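Local coordinates for protein BSU-2 beta-lactamase (PDB 6W5E) that probably hydrolyses the four-membered ring of beta-lactam antibiotics as a class D serine beta-lactamase of Bacillus subtilis, at residues H31-M37 with L52-K57; Y129-R134 with I159-L164; Y150-I155 with S167-S171. One frame throughout, in Å; residues are numbered along the deposited sequence. Where two conformers were deposited one is given.

Interaction 1. Residues H31-M37 with L52-K57; sequences HLNVSKM and LHDLQK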
loop_
_atom_site.group_PDB
_atom_site.type_symbol
_atom_site.label_atom_id
_atom_site.label_comp_id
_atom_site.label_asym_id
_atom_site.label_seq_id
_atom_site.Cartn_x
_atom_site.Cartn_y
_atom_site.Cartn_z
ATOM N N HIS A 31 10.224 -23.458 -4.406
ATOM C CA HIS A 31 10.143 -22.299 -3.530
ATOM C C HIS A 31 11.181 -21.260 -3.931
ATOM O O HIS A 31 12.368 -21.579 -4.064
ATOM C CB HIS A 31 10.363 -22.718 -2.078
ATOM C CG HIS A 31 10.219 -21.593 -1.109
ATOM N ND1 HIS A 31 9.040 -21.330 -0.445
ATOM C CD2 HIS A 31 11.100 -20.649 -0.703
ATOM C CE1 HIS A 31 9.204 -20.275 0.332
ATOM N NE2 HIS A 31 10.443 -19.838 0.189
ATOM N N LEU A 32 10.734 -20.014 -4.105
ATOM C CA LEU A 32 11.632 -18.941 -4.518
ATOM C C LEU A 32 12.538 -18.529 -3.367
ATOM O O LEU A 32 12.065 -18.111 -2.303
ATOM C CB LEU A 32 10.840 -17.734 -5.005
ATOM C CG LEU A 32 11.688 -16.480 -5.240
ATOM C CD1 LEU A 32 12.601 -16.675 -6.436
ATOM C CD2 LEU A 32 10.800 -15.269 -5.452
ATOM N N ASN A 33 13.790 -18.741 -3.568
ATOM C CA ASN A 33 14.838 -18.248 -2.630
ATOM C C ASN A 33 15.252 -16.715 -3.032
ATOM O O ASN A 33 15.941 -16.391 -4.076
ATOM C CB ASN A 33 16.063 -19.140 -2.769
ATOM C CG ASN A 33 17.202 -18.747 -1.865
ATOM O OD1 ASN A 33 17.261 -17.674 -1.361
ATOM N ND2 ASN A 33 18.129 -19.660 -1.675
ATOM N N VAL A 34 14.842 -15.787 -2.173
ATOM C CA VAL A 34 14.994 -14.382 -2.544
ATOM C C VAL A 34 16.441 -13.926 -2.527
ATOM O O VAL A 34 16.764 -12.887 -3.112
ATOM C CB VAL A 34 14.084 -13.447 -1.722
ATOM C CG1 VAL A 34 12.643 -13.896 -1.828
ATOM C CG2 VAL A 34 14.554 -13.367 -0.271
ATOM N N SER A 35 17.329 -14.676 -1.882
ATOM C CA SER A 35 18.735 -14.302 -1.863
ATOM C C SER A 35 19.420 -14.543 -3.199
ATOM O O SER A 35 20.577 -14.146 -3.361
ATOM C CB SER A 35 19.459 -15.042 -0.739
ATOM O OG SER A 35 19.648 -16.397 -1.090
ATOM N N LYS A 36 18.735 -15.158 -4.160
ATOM C CA LYS A 36 19.321 -15.477 -5.455
ATOM C C LYS A 36 18.869 -14.550 -6.578
ATOM O O LYS A 36 19.320 -14.725 -7.713
ATOM C CB LYS A 36 18.999 -16.927 -5.828
ATOM C CG LYS A 36 19.628 -17.956 -4.907
ATOM C CD LYS A 36 20.410 -18.995 -5.693
ATOM C CE LYS A 36 20.991 -20.065 -4.777
ATOM N NZ LYS A 36 20.352 -21.396 -5.012
ATOM N N MET A 37 18.019 -13.564 -6.299
ATOM C CA MET A 37 17.355 -12.796 -7.344
ATOM C C MET A 37 18.216 -11.645 -7.857
ATOM O O MET A 37 19.180 -11.211 -7.224
ATOM C CB MET A 37 16.056 -12.180 -6.835
ATOM C CG MET A 37 15.104 -13.124 -6.173
ATOM S SD MET A 37 13.784 -12.151 -5.423
ATOM C CE MET A 37 13.070 -11.327 -6.846
ATOM N N LEU A 52 11.548 -7.553 -1.385
ATOM C CA LEU A 52 10.741 -8.770 -1.386
ATOM C C LEU A 52 11.098 -9.591 -0.160
ATOM O O LEU A 52 12.263 -9.961 0.027
ATOM C CB LEU A 52 10.954 -9.587 -2.664
ATOM C CG LEU A 52 9.978 -10.752 -2.863
ATOM C CD1 LEU A 52 8.545 -10.242 -3.005
ATOM C CD2 LEU A 52 10.389 -11.597 -4.067
ATOM N N HIS A 53 10.100 -9.878 0.671
ATOM C CA HIS A 53 10.292 -10.646 1.892
ATOM C C HIS A 53 9.581 -11.989 1.790
ATOM O O HIS A 53 8.370 -12.037 1.558
ATOM C CB HIS A 53 9.772 -9.895 3.116
ATOM C CG HIS A 53 9.929 -10.660 4.392
ATOM N ND1 HIS A 53 11.117 -10.706 5.085
ATOM C CD2 HIS A 53 9.064 -11.454 5.068
ATOM C CE1 HIS A 53 10.972 -11.474 6.150
ATOM N NE2 HIS A 53 9.736 -11.942 6.162
ATOM N N ASP A 54 10.339 -13.066 1.997
ATOM C CA ASP A 54 9.840 -14.436 2.057
ATOM C C ASP A 54 9.321 -14.704 3.468
ATOM O O ASP A 54 10.109 -14.790 4.418
ATOM C CB ASP A 54 11.015 -15.355 1.722
ATOM C CG ASP A 54 10.636 -16.825 1.616
ATOM O OD1 ASP A 54 9.680 -17.276 2.283
ATOM O OD2 ASP A 54 11.351 -17.554 0.889
ATOM N N LEU A 55 7.996 -14.837 3.612
ATOM C CA LEU A 55 7.414 -15.033 4.939
ATOM C C LEU A 55 7.788 -16.391 5.529
ATOM O O LEU A 55 8.129 -16.483 6.713
ATOM C CB LEU A 55 5.898 -14.849 4.883
ATOM C CG LEU A 55 5.457 -13.385 4.765
ATOM C CD1 LEU A 55 4.026 -13.283 4.245
ATOM C CD2 LEU A 55 5.613 -12.677 6.114
ATOM N N GLN A 56 7.749 -17.451 4.720
ATOM C CA GLN A 56 8.034 -18.786 5.239
ATOM C C GLN A 56 9.468 -18.903 5.735
ATOM O O GLN A 56 9.719 -19.526 6.771
ATOM C CB GLN A 56 7.760 -19.838 4.166
ATOM C CG GLN A 56 6.325 -20.297 4.104
ATOM C CD GLN A 56 6.121 -21.382 3.070
ATOM O OE1 GLN A 56 7.072 -21.813 2.410
ATOM N NE2 GLN A 56 4.882 -21.835 2.926
ATOM N N LYS A 57 10.421 -18.312 5.015
ATOM C CA LYS A 57 11.833 -18.487 5.322
ATOM C C LYS A 57 12.425 -17.339 6.127
ATOM O O LYS A 57 13.548 -17.473 6.624
ATOM C CB LYS A 57 12.637 -18.644 4.026
ATOM C CG LYS A 57 12.177 -19.763 3.107
ATOM C CD LYS A 57 13.364 -20.447 2.457
ATOM C CE LYS A 57 13.128 -21.929 2.296
ATOM N NZ LYS A 57 11.689 -22.166 2.054
HETATM O O HOH W 1 7.118 -23.649 0.099
HETATM O O HOH W 2 13.947 -16.701 0.415
#
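In this class D beta-lactamase fold, the segment just after the modelled N terminus packs against the end of strand 48-54 in the antiparallel sheet. On that strand Leu52 supplies the apolar part: its CD2 meets Leu32 CD2 and Val34 CG1, each at 3.9 Å, and Met37 SD at 3.7 Å, an apolar cluster in which branched leucine and valine and the flexible thioether of Met37 close round one methyl. Two residues on, Asp54 points the same way but brings charge. Asp54 OD2 accepts a hydrogen bond from His31 NE2 at 2.6 Å, near the plane of the imidazole, while Asp54 OD1 takes Lys57 N at 3.0 Å, an Asx motif that ties off the turn leaving the strand. A water donates to Asp54 OD2 at 2.8 Å and accepts from Val34 N at 2.9 Å. Gln56 reaches the other imidazole nitrogen indirectly, since a second water bonds both Gln56 OE1 and His31 ND1. Lys57 sets NZ over one face of the ring, 3.2 Å from His31 CD2.

Interaction 2. Residues Y129-R134 with I159-L164; sequences YQALAR and IDQFWL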
loop_
_atom_site.group_PDB
_atom_site.type_symbol
_atom_site.label_atom_id
_atom_site.label_comp_id
_atom_site.label_asym_id
_atom_site.label_seq_id
_atom_site.Cartn_x
_atom_site.Cartn_y
_atom_site.Cartn_z
ATOM N N TYR A 129 -11.333 8.887 1.391
ATOM C CA TYR A 129 -10.436 8.655 2.516
ATOM C C TYR A 129 -10.129 9.938 3.278
ATOM O O TYR A 129 -9.788 9.873 4.464
ATOM C CB TYR A 129 -9.180 7.909 2.049
ATOM C CG TYR A 129 -9.435 6.416 1.938
ATOM C CD1 TYR A 129 -10.218 5.890 0.912
ATOM C CD2 TYR A 129 -8.954 5.541 2.903
ATOM C CE1 TYR A 129 -10.466 4.521 0.831
ATOM C CE2 TYR A 129 -9.191 4.183 2.823
ATOM C CZ TYR A 129 -9.960 3.681 1.800
ATOM O OH TYR A 129 -10.193 2.327 1.754
ATOM N N GLN A 130 -10.260 11.100 2.633
ATOM C CA GLN A 130 -10.164 12.359 3.366
ATOM C C GLN A 130 -11.326 12.506 4.344
ATOM O O GLN A 130 -11.128 12.910 5.496
ATOM C CB GLN A 130 -10.097 13.531 2.385
ATOM C CG GLN A 130 -8.769 13.598 1.648
ATOM C CD GLN A 130 -8.742 14.679 0.586
ATOM O OE1 GLN A 130 -9.666 14.797 -0.218
ATOM N NE2 GLN A 130 -7.671 15.462 0.570
ATOM N N ALA A 131 -12.546 12.156 3.919
ATOM C CA ALA A 131 -13.677 12.169 4.847
ATOM C C ALA A 131 -13.464 11.189 5.996
ATOM O O ALA A 131 -13.749 11.508 7.160
ATOM C CB ALA A 131 -14.964 11.854 4.093
ATOM N N LEU A 132 -12.950 9.994 5.692
ATOM C CA LEU A 132 -12.657 9.023 6.740
ATOM C C LEU A 132 -11.631 9.570 7.728
ATOM O O LEU A 132 -11.811 9.473 8.944
ATOM C CB LEU A 132 -12.156 7.728 6.112
ATOM C CG LEU A 132 -11.642 6.670 7.086
ATOM C CD1 LEU A 132 -12.673 6.352 8.160
ATOM C CD2 LEU A 132 -11.251 5.407 6.322
ATOM N N ALA A 133 -10.535 10.140 7.221
ATOM C CA ALA A 133 -9.508 10.683 8.108
ATOM C C ALA A 133 -10.079 11.757 9.028
ATOM O O ALA A 133 -9.749 11.801 10.223
ATOM C CB ALA A 133 -8.357 11.255 7.283
ATOM N N ARG A 134 -10.949 12.620 8.498
ATOM C CA ARG A 134 -11.571 13.643 9.331
ATOM C C ARG A 134 -12.382 13.020 10.461
ATOM O O ARG A 134 -12.368 13.525 11.590
ATOM C CB ARG A 134 -12.432 14.577 8.473
ATOM C CG ARG A 134 -11.647 15.472 7.522
ATOM C CD ARG A 134 -12.508 16.582 6.940
ATOM N NE ARG A 134 -13.524 16.088 6.006
ATOM C CZ ARG A 134 -13.330 15.922 4.701
ATOM N NH1 ARG A 134 -12.145 16.203 4.168
ATOM N NH2 ARG A 134 -14.321 15.477 3.929
ATOM N N ILE A 159 -5.262 16.971 8.899
ATOM C CA ILE A 159 -5.891 15.669 9.105
ATOM C C ILE A 159 -6.283 14.994 7.792
ATOM O O ILE A 159 -6.296 13.760 7.710
ATOM C CB ILE A 159 -7.081 15.789 10.083
ATOM C CG1 ILE A 159 -7.644 14.411 10.431
ATOM C CG2 ILE A 159 -8.173 16.687 9.500
ATOM C CD1 ILE A 159 -6.644 13.455 11.046
ATOM N N ASP A 160 -6.614 15.769 6.754
ATOM C CA ASP A 160 -6.992 15.193 5.465
ATOM C C ASP A 160 -5.986 15.484 4.354
ATOM O O ASP A 160 -6.305 15.319 3.172
ATOM C CB ASP A 160 -8.417 15.576 5.056
ATOM C CG ASP A 160 -8.650 17.065 5.043
ATOM O OD1 ASP A 160 -7.675 17.843 5.023
ATOM O OD2 ASP A 160 -9.835 17.455 5.067
ATOM N N GLN A 161 -4.772 15.894 4.707
ATOM C CA GLN A 161 -3.733 16.163 3.720
ATOM C C GLN A 161 -2.413 15.459 4.009
ATOM O O GLN A 161 -1.596 15.322 3.093
ATOM C CB GLN A 161 -3.482 17.682 3.621
ATOM C CG GLN A 161 -2.525 18.139 2.515
ATOM C CD GLN A 161 -3.039 17.821 1.122
ATOM O OE1 GLN A 161 -4.219 18.003 0.833
ATOM N NE2 GLN A 161 -2.150 17.344 0.250
ATOM N N PHE A 162 -2.188 14.974 5.232
ATOM C CA PHE A 162 -0.823 14.686 5.676
ATOM C C PHE A 162 -0.126 13.588 4.889
ATOM O O PHE A 162 1.107 13.553 4.889
ATOM C CB PHE A 162 -0.771 14.370 7.174
ATOM C CG PHE A 162 -1.535 13.127 7.578
ATOM C CD1 PHE A 162 -0.975 11.868 7.437
ATOM C CD2 PHE A 162 -2.806 13.224 8.127
ATOM C CE1 PHE A 162 -1.672 10.736 7.815
ATOM C CE2 PHE A 162 -3.507 12.092 8.517
ATOM C CZ PHE A 162 -2.936 10.845 8.357
ATOM N N TRP A 163 -0.864 12.688 4.244
ATOM C CA TRP A 163 -0.242 11.588 3.508
ATOM C C TRP A 163 -0.025 11.906 2.035
ATOM O O TRP A 163 0.496 11.050 1.301
ATOM C CB TRP A 163 -1.062 10.297 3.646
ATOM C CG TRP A 163 -2.429 10.337 3.015
ATOM C CD1 TRP A 163 -2.773 9.902 1.765
ATOM C CD2 TRP A 163 -3.640 10.787 3.627
ATOM N NE1 TRP A 163 -4.114 10.075 1.554
ATOM C CE2 TRP A 163 -4.677 10.612 2.685
ATOM C CE3 TRP A 163 -3.949 11.322 4.879
ATOM C CZ2 TRP A 163 -6.001 10.961 2.956
ATOM C CZ3 TRP A 163 -5.265 11.667 5.146
ATOM C CH2 TRP A 163 -6.273 11.484 4.190
ATOM N N LEU A 164 -0.406 13.103 1.599
ATOM C CA LEU A 164 -0.404 13.492 0.190
ATOM C C LEU A 164 0.640 14.581 -0.017
ATOM O O LEU A 164 0.348 15.770 0.161
ATOM C CB LEU A 164 -1.787 13.991 -0.216
ATOM C CG LEU A 164 -2.909 12.966 -0.049
ATOM C CD1 LEU A 164 -4.252 13.672 -0.046
ATOM C CD2 LEU A 164 -2.836 11.940 -1.157
#
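Trp163 pushes the benzo end of its indole against helix 126-136, with CH2 3.7 Å from Ala133 CB and CZ2 4.0 Å from Gln130 CG. A small residue fits at position 133 because its methyl is squeezed between the indole and the loop backbone: Ala133 CB also lies 3.3 Å from Ile159 O, a carbonyl that finds no hydrogen-bond partner. Beside the indole, polar groups hold the loop. Gln130, long enough to reach across, donates from NE2 to Asp160 O at 2.9 Å, close to where the two backbones come within 4.7 Å between the CA atoms of these residues. Asp160 turns its carboxylate to the exposed Arg134, and Arg134 NH1 meets Asp160 OD2 at 2.8 Å in a salt bridge near the guanidinium plane. Ile159 packs against the helix backbone, its CG1 4.1 Å from Arg134 CA. The loop itself folds as a type I beta turn from Gln161 to Leu164, which presents Trp163 to the helix. The other side of that tryptophan matters for the active site: its NE1 is hydrogen-bonded to the carboxylated lysine at position 79, and Phe78 packs alongside. An omega-loop tryptophan bonded to the lysine carbamate is a hallmark of class D beta-lactamases, in which that carbamate serves as general base.

Interaction 3. Residues Y150-I155 with S167-S171; sequences YGNEDI and SLTIS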
loop_
_atom_site.group_PDB
_atom_site.type_symbol
_atom_site.label_atom_id
_atom_site.label_comp_id
_atom_site.label_asym_id
_atom_site.label_seq_id
_atom_site.Cartn_x
_atom_site.Cartn_y
_atom_site.Cartn_z
ATOM N N TYR A 150 4.635 4.132 12.125
ATOM C CA TYR A 150 4.454 4.467 10.714
ATOM C C TYR A 150 5.323 5.666 10.335
ATOM O O TYR A 150 4.885 6.815 10.366
ATOM C CB TYR A 150 2.978 4.687 10.398
ATOM C CG TYR A 150 2.709 4.602 8.916
ATOM C CD1 TYR A 150 2.797 5.732 8.113
ATOM C CD2 TYR A 150 2.399 3.391 8.314
ATOM C CE1 TYR A 150 2.565 5.666 6.756
ATOM C CE2 TYR A 150 2.176 3.313 6.947
ATOM C CZ TYR A 150 2.261 4.455 6.178
ATOM O OH TYR A 150 2.023 4.397 4.826
ATOM N N GLY A 151 6.565 5.386 9.942
ATOM C CA GLY A 151 7.442 6.431 9.424
ATOM C C GLY A 151 7.723 7.518 10.444
ATOM O O GLY A 151 7.883 7.259 11.642
ATOM N N ASN A 152 7.776 8.765 9.972
ATOM C CA ASN A 152 8.016 9.877 10.886
ATOM C C ASN A 152 6.776 10.262 11.684
ATOM O O ASN A 152 6.866 11.150 12.539
ATOM C CB ASN A 152 8.609 11.094 10.156
ATOM C CG ASN A 152 7.593 11.843 9.288
ATOM O OD1 ASN A 152 6.462 11.397 9.076
ATOM N ND2 ASN A 152 8.004 12.998 8.778
ATOM N N GLU A 153 5.626 9.634 11.417
ATOM C CA GLU A 153 4.389 9.844 12.170
ATOM C C GLU A 153 3.925 11.301 12.175
ATOM O O GLU A 153 3.139 11.697 13.038
ATOM C CB GLU A 153 4.487 9.279 13.598
ATOM C CG GLU A 153 5.055 7.862 13.647
ATOM C CD GLU A 153 5.212 7.336 15.059
ATOM O OE1 GLU A 153 4.627 7.940 15.987
ATOM O OE2 GLU A 153 5.913 6.315 15.240
ATOM N N ASP A 154 4.371 12.107 11.214
ATOM C CA ASP A 154 4.126 13.547 11.235
ATOM C C ASP A 154 2.841 13.852 10.464
ATOM O O ASP A 154 2.813 13.771 9.232
ATOM C CB ASP A 154 5.323 14.279 10.631
ATOM C CG ASP A 154 5.244 15.779 10.821
ATOM O OD1 ASP A 154 4.129 16.299 11.051
ATOM O OD2 ASP A 154 6.299 16.439 10.714
ATOM N N ILE A 155 1.787 14.235 11.189
ATOM C CA ILE A 155 0.500 14.558 10.584
ATOM C C ILE A 155 0.221 16.062 10.591
ATOM O O ILE A 155 -0.915 16.483 10.382
ATOM C CB ILE A 155 -0.660 13.736 11.179
ATOM C CG1 ILE A 155 -0.898 14.062 12.658
ATOM C CG2 ILE A 155 -0.383 12.246 11.032
ATOM C CD1 ILE A 155 -2.198 13.456 13.238
ATOM N N SER A 167 3.437 16.190 5.097
ATOM C CA SER A 167 4.313 16.064 6.258
ATOM C C SER A 167 4.718 14.630 6.560
ATOM O O SER A 167 5.830 14.397 7.050
ATOM C CB SER A 167 3.644 16.697 7.481
ATOM O OG SER A 167 2.427 16.029 7.799
ATOM N N LEU A 168 3.845 13.664 6.307
ATOM C CA LEU A 168 4.136 12.288 6.689
ATOM C C LEU A 168 5.078 11.641 5.677
ATOM O O LEU A 168 4.881 11.764 4.463
ATOM C CB LEU A 168 2.839 11.487 6.761
ATOM C CG LEU A 168 2.960 10.003 7.113
ATOM C CD1 LEU A 168 3.558 9.801 8.491
ATOM C CD2 LEU A 168 1.602 9.344 7.004
ATOM N N THR A 169 6.113 10.969 6.179
ATOM C CA THR A 169 7.033 10.226 5.335
ATOM C C THR A 169 7.306 8.860 5.950
ATOM O O THR A 169 7.203 8.674 7.165
ATOM C CB THR A 169 8.359 10.977 5.147
ATOM O OG1 THR A 169 9.039 11.039 6.404
ATOM C CG2 THR A 169 8.118 12.390 4.620
ATOM N N ILE A 170 7.662 7.908 5.095
ATOM C CA ILE A 170 7.960 6.547 5.527
ATOM C C ILE A 170 8.901 5.941 4.496
ATOM O O ILE A 170 8.755 6.180 3.292
ATOM C CB ILE A 170 6.659 5.726 5.699
ATOM C CG1 ILE A 170 6.960 4.339 6.280
ATOM C CG2 ILE A 170 5.879 5.655 4.381
ATOM C CD1 ILE A 170 5.732 3.533 6.613
ATOM N N SER A 171 9.896 5.193 4.959
ATOM C CA SER A 171 10.817 4.616 3.988
ATOM C C SER A 171 10.224 3.343 3.400
ATOM O O SER A 171 9.345 2.715 4.003
ATOM C CB SER A 171 12.161 4.301 4.637
ATOM O OG SER A 171 12.073 3.123 5.414
#
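Asn152 uses every polar atom of its amide to fasten these two loop segments together. Asn152 OD1 accepts twice, from Thr169 N at 2.9 Å across the contact and from Asp154 N at 3.1 Å within its own segment, the latter an Asx turn. Asn152 ND2 donates to Ser167 O at 3.1 Å. The backbone joins in: Asn152 N gives its hydrogen to Thr169 O at 2.9 Å, so residues 152 and 169 are paired in both directions, once through main chain and once through the amide. A short side-chain amide suits the place, because it holds a donor and an acceptor side by side. Tyr150-Gly151-Asn152 is the YGN motif of class D beta-lactamases, here at the start of a type II' turn closed by Glu153 N to Tyr150 O at 3.1 Å. Glycine is needed at 151: phi is positive, and a CB would collide with Thr169 O, which instead receives a CA-H...O contact from Gly151 CA at 3.2 Å. Further along, Ser167 OG donates to Asp154 O at 2.7 Å and accepts from Gly157 N, while Asp154 OD1 is met by Ser156 OG; a malonate ion, probably from the crystallisation liquor, lies near Ser167. Leu168 N, 3.1 Å from Asp154 O but at a poor angle, bonds to Phe162 O. On the apolar side Ile170 CD1 sits over the face of Tyr150, 3.5 Å from the ring centroid in a CH-pi contact, and Leu168 CD2 approaches Tyr150 CE1 at 3.8 Å. At the far end Ser171 caps helix 172-184 with its hydroxyl.

From the N terminus, interaction 1 closes the 14-residue connection 38-51, which includes the first four residues of strand 48-54, and ties the leading segment to that strand's end on the sheet side. It is finished before the others open, and interaction 2 lies on the opposite side of the chain's centre, about 35 Å away between centres. There the order 129-134, 150-155, 159-164, 167-171 makes interactions 2 and 3 cross: one anchors the loop to helix 126-136, the other binds its two ends beside helix 172-184. Both therefore shape the same loop between helices 138-147 and 172-184, and they touch where Phe162 O lies 3.1 Å from Leu168 N and Phe162 packs on Ile155.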